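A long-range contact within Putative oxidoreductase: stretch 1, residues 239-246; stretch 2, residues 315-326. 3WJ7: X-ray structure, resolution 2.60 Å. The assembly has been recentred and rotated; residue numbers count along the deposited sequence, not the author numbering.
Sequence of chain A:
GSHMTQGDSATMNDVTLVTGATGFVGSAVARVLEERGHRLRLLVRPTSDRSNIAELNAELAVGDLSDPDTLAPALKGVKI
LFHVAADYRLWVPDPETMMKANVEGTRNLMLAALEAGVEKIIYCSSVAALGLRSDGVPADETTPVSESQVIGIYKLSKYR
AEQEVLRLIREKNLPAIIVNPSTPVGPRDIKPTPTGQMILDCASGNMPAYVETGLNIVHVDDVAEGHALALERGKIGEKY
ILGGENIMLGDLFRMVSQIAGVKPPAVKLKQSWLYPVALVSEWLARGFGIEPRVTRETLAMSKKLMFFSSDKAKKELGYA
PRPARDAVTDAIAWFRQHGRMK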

# COMPACT_ATOMS: atom_id res chain seq x y z
N LYS A 239 -24.48 6.85 -17.55
CA LYS A 239 -23.88 7.70 -16.53
C LYS A 239 -24.36 9.12 -16.72
O LYS A 239 -24.52 9.60 -17.86
CB LYS A 239 -22.35 7.84 -16.71
CG LYS A 239 -21.51 6.59 -16.77
CD LYS A 239 -20.26 6.97 -17.57
CE LYS A 239 -19.03 6.15 -17.20
NZ LYS A 239 -18.24 5.82 -18.44
N TYR A 240 -24.47 9.85 -15.62
CA TYR A 240 -24.79 11.26 -15.74
C TYR A 240 -23.94 12.07 -14.81
O TYR A 240 -23.96 11.84 -13.61
CB TYR A 240 -26.27 11.50 -15.42
CG TYR A 240 -27.27 10.67 -16.20
CD1 TYR A 240 -27.59 9.36 -15.80
CD2 TYR A 240 -27.91 11.19 -17.32
CE1 TYR A 240 -28.51 8.59 -16.51
CE2 TYR A 240 -28.84 10.43 -18.04
CZ TYR A 240 -29.14 9.14 -17.63
OH TYR A 240 -30.06 8.40 -18.33
N ILE A 241 -23.18 13.00 -15.37
CA ILE A 241 -22.37 13.94 -14.56
C ILE A 241 -23.30 14.90 -13.80
O ILE A 241 -24.21 15.47 -14.38
CB ILE A 241 -21.41 14.77 -15.45
CG1 ILE A 241 -20.31 13.88 -15.99
CG2 ILE A 241 -20.78 15.91 -14.66
CD1 ILE A 241 -19.72 14.32 -17.30
N LEU A 242 -23.07 15.08 -12.51
CA LEU A 242 -23.87 16.00 -11.75
C LEU A 242 -22.97 17.10 -11.27
O LEU A 242 -22.58 17.12 -10.12
CB LEU A 242 -24.55 15.29 -10.58
CG LEU A 242 -25.63 14.22 -10.88
CD1 LEU A 242 -26.31 13.78 -9.57
CD2 LEU A 242 -26.70 14.62 -11.95
N GLY A 243 -22.63 18.04 -12.16
CA GLY A 243 -21.73 19.15 -11.82
C GLY A 243 -22.51 20.40 -11.51
O GLY A 243 -23.73 20.40 -11.62
N GLY A 244 -21.82 21.47 -11.13
CA GLY A 244 -22.40 22.81 -11.13
C GLY A 244 -21.61 23.76 -12.02
O GLY A 244 -22.05 24.12 -13.13
N GLU A 245 -20.41 24.16 -11.57
CA GLU A 245 -19.61 25.24 -12.16
C GLU A 245 -18.13 24.89 -12.20
O GLU A 245 -17.57 24.39 -11.23
CB GLU A 245 -19.77 26.49 -11.30
CG GLU A 245 -19.42 27.80 -11.96
CD GLU A 245 -19.71 29.01 -11.07
OE1 GLU A 245 -20.86 29.17 -10.57
OE2 GLU A 245 -18.78 29.81 -10.86
N ASN A 246 -17.51 25.16 -13.34
CA ASN A 246 -16.08 24.96 -13.51
C ASN A 246 -15.36 26.21 -13.06
O ASN A 246 -15.57 27.30 -13.60
CB ASN A 246 -15.74 24.59 -14.95
CG ASN A 246 -16.26 23.18 -15.33
OD1 ASN A 246 -15.94 22.16 -14.66
ND2 ASN A 246 -17.04 23.12 -16.39
N LYS A 315 -30.26 18.09 -20.36
CA LYS A 315 -31.20 17.78 -21.40
C LYS A 315 -32.02 16.58 -21.00
O LYS A 315 -33.24 16.61 -21.07
CB LYS A 315 -30.48 17.45 -22.71
CG LYS A 315 -29.48 18.52 -23.12
CD LYS A 315 -28.83 18.21 -24.46
CE LYS A 315 -27.66 19.16 -24.70
NZ LYS A 315 -26.79 18.64 -25.79
N GLU A 316 -31.34 15.53 -20.56
CA GLU A 316 -31.98 14.24 -20.41
C GLU A 316 -32.73 14.10 -19.10
O GLU A 316 -33.51 13.16 -18.93
CB GLU A 316 -30.98 13.10 -20.58
CG GLU A 316 -30.14 13.22 -21.85
CD GLU A 316 -30.57 12.29 -22.95
OE1 GLU A 316 -31.74 12.38 -23.42
OE2 GLU A 316 -29.73 11.45 -23.35
N LEU A 317 -32.53 15.03 -18.17
CA LEU A 317 -33.12 14.80 -16.84
C LEU A 317 -33.80 16.01 -16.29
O LEU A 317 -34.50 15.90 -15.29
CB LEU A 317 -32.07 14.33 -15.80
CG LEU A 317 -31.16 13.10 -15.94
CD1 LEU A 317 -30.57 12.86 -14.56
CD2 LEU A 317 -31.83 11.82 -16.42
N GLY A 318 -33.54 17.17 -16.90
CA GLY A 318 -33.96 18.46 -16.33
C GLY A 318 -33.30 18.80 -14.99
O GLY A 318 -33.94 19.34 -14.09
N TYR A 319 -32.01 18.47 -14.88
CA TYR A 319 -31.13 18.84 -13.76
C TYR A 319 -30.79 20.32 -13.82
O TYR A 319 -30.36 20.79 -14.86
CB TYR A 319 -29.84 18.03 -13.93
CG TYR A 319 -28.72 18.34 -12.99
CD1 TYR A 319 -28.88 18.22 -11.60
CD2 TYR A 319 -27.48 18.70 -13.49
CE1 TYR A 319 -27.83 18.49 -10.72
CE2 TYR A 319 -26.42 18.96 -12.64
CZ TYR A 319 -26.60 18.83 -11.27
OH TYR A 319 -25.57 19.13 -10.46
N ALA A 320 -30.93 21.05 -12.72
CA ALA A 320 -30.73 22.52 -12.78
C ALA A 320 -29.87 23.00 -11.64
O ALA A 320 -30.38 23.52 -10.65
CB ALA A 320 -32.09 23.26 -12.79
N PRO A 321 -28.54 22.82 -11.75
CA PRO A 321 -27.65 23.18 -10.63
C PRO A 321 -27.63 24.70 -10.37
O PRO A 321 -27.57 25.47 -11.31
CB PRO A 321 -26.27 22.69 -11.11
CG PRO A 321 -26.37 22.76 -12.59
CD PRO A 321 -27.79 22.44 -12.95
N ARG A 322 -27.72 25.13 -9.12
CA ARG A 322 -27.60 26.55 -8.83
C ARG A 322 -26.12 26.94 -8.93
O ARG A 322 -25.27 26.07 -9.09
CB ARG A 322 -28.32 26.95 -7.53
CG ARG A 322 -27.62 26.60 -6.24
CD ARG A 322 -28.23 25.35 -5.65
NE ARG A 322 -28.92 25.53 -4.37
CZ ARG A 322 -29.70 24.60 -3.85
NH1 ARG A 322 -29.89 23.44 -4.50
NH2 ARG A 322 -30.28 24.80 -2.68
N PRO A 323 -25.80 28.23 -8.96
CA PRO A 323 -24.37 28.49 -9.23
C PRO A 323 -23.46 28.24 -8.01
O PRO A 323 -23.98 28.05 -6.89
CB PRO A 323 -24.35 29.96 -9.64
CG PRO A 323 -25.59 30.55 -9.04
CD PRO A 323 -26.62 29.46 -9.00
N ALA A 324 -22.14 28.23 -8.23
CA ALA A 324 -21.16 27.86 -7.19
C ALA A 324 -21.18 28.83 -6.00
O ALA A 324 -20.97 28.42 -4.86
CB ALA A 324 -19.75 27.79 -7.75
N ARG A 325 -21.43 30.10 -6.28
CA ARG A 325 -21.51 31.08 -5.23
C ARG A 325 -22.62 30.75 -4.25
O ARG A 325 -22.51 31.02 -3.07
CB ARG A 325 -21.63 32.48 -5.82
CG ARG A 325 -22.37 33.47 -4.94
CD ARG A 325 -22.26 34.88 -5.48
NE ARG A 325 -20.99 35.46 -5.08
CZ ARG A 325 -19.99 35.69 -5.92
NH1 ARG A 325 -20.15 35.42 -7.21
NH2 ARG A 325 -18.86 36.20 -5.46
N ASP A 326 -23.68 30.14 -4.70
CA ASP A 326 -24.74 29.77 -3.78
C ASP A 326 -24.27 28.68 -2.80
O ASP A 326 -24.59 28.73 -1.59
CB ASP A 326 -26.01 29.35 -4.54
CG ASP A 326 -26.81 30.56 -5.14
OD1 ASP A 326 -26.28 31.70 -5.23
OD2 ASP A 326 -28.00 30.34 -5.54

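The two stretches run roughly the same way, their end-to-end directions 26° apart, and bury 450 Å² between them; two tyrosine–leucine pairs and two hydrogen bonds are the main links.

Tyr240 and Leu317 both have CA-to-CB bonds pointing toward the other stretch, each with chi1 in m. Leu317, with chi2 t, sets CD2 over one face of the Tyr240 ring, 4.1 Å from the ring centroid and 29° off the normal; the nearest ring atom, Tyr240 CE2, lies 3.7 Å from Leu317 CD2.

The second pair reverses the roles. Leu242 (m, t) places CD2 4.1 Å from the centroid of the Tyr319 ring and only 5° off its normal, an almost ideal CH-pi geometry. Tyr319, with chi1 at 174° (t), extends its ring across Leu242 so that its OH donates to Gly243 O at 2.5 Å. Tyrosine thus serves twice, offering a face to the leucine and a donor to a buried carbonyl. Pro321 CB packs against the same carbonyl, 3.5 Å from Gly243 O, and lies 3.9 Å from CA of Gly244, which has no side chain.

Glu245 is extended (chi1 -160°, chi2 176°), which carries OE1 to the helix start. There Ala324 N, a first-turn amide without a partner within its helix, donates to Glu245 OE1 at 2.8 Å with an N-H...O angle of 166°, close to linear. The Ala324 CB, 3.3 Å from Glu245 OE1, lies beside the bonded carboxylate oxygen.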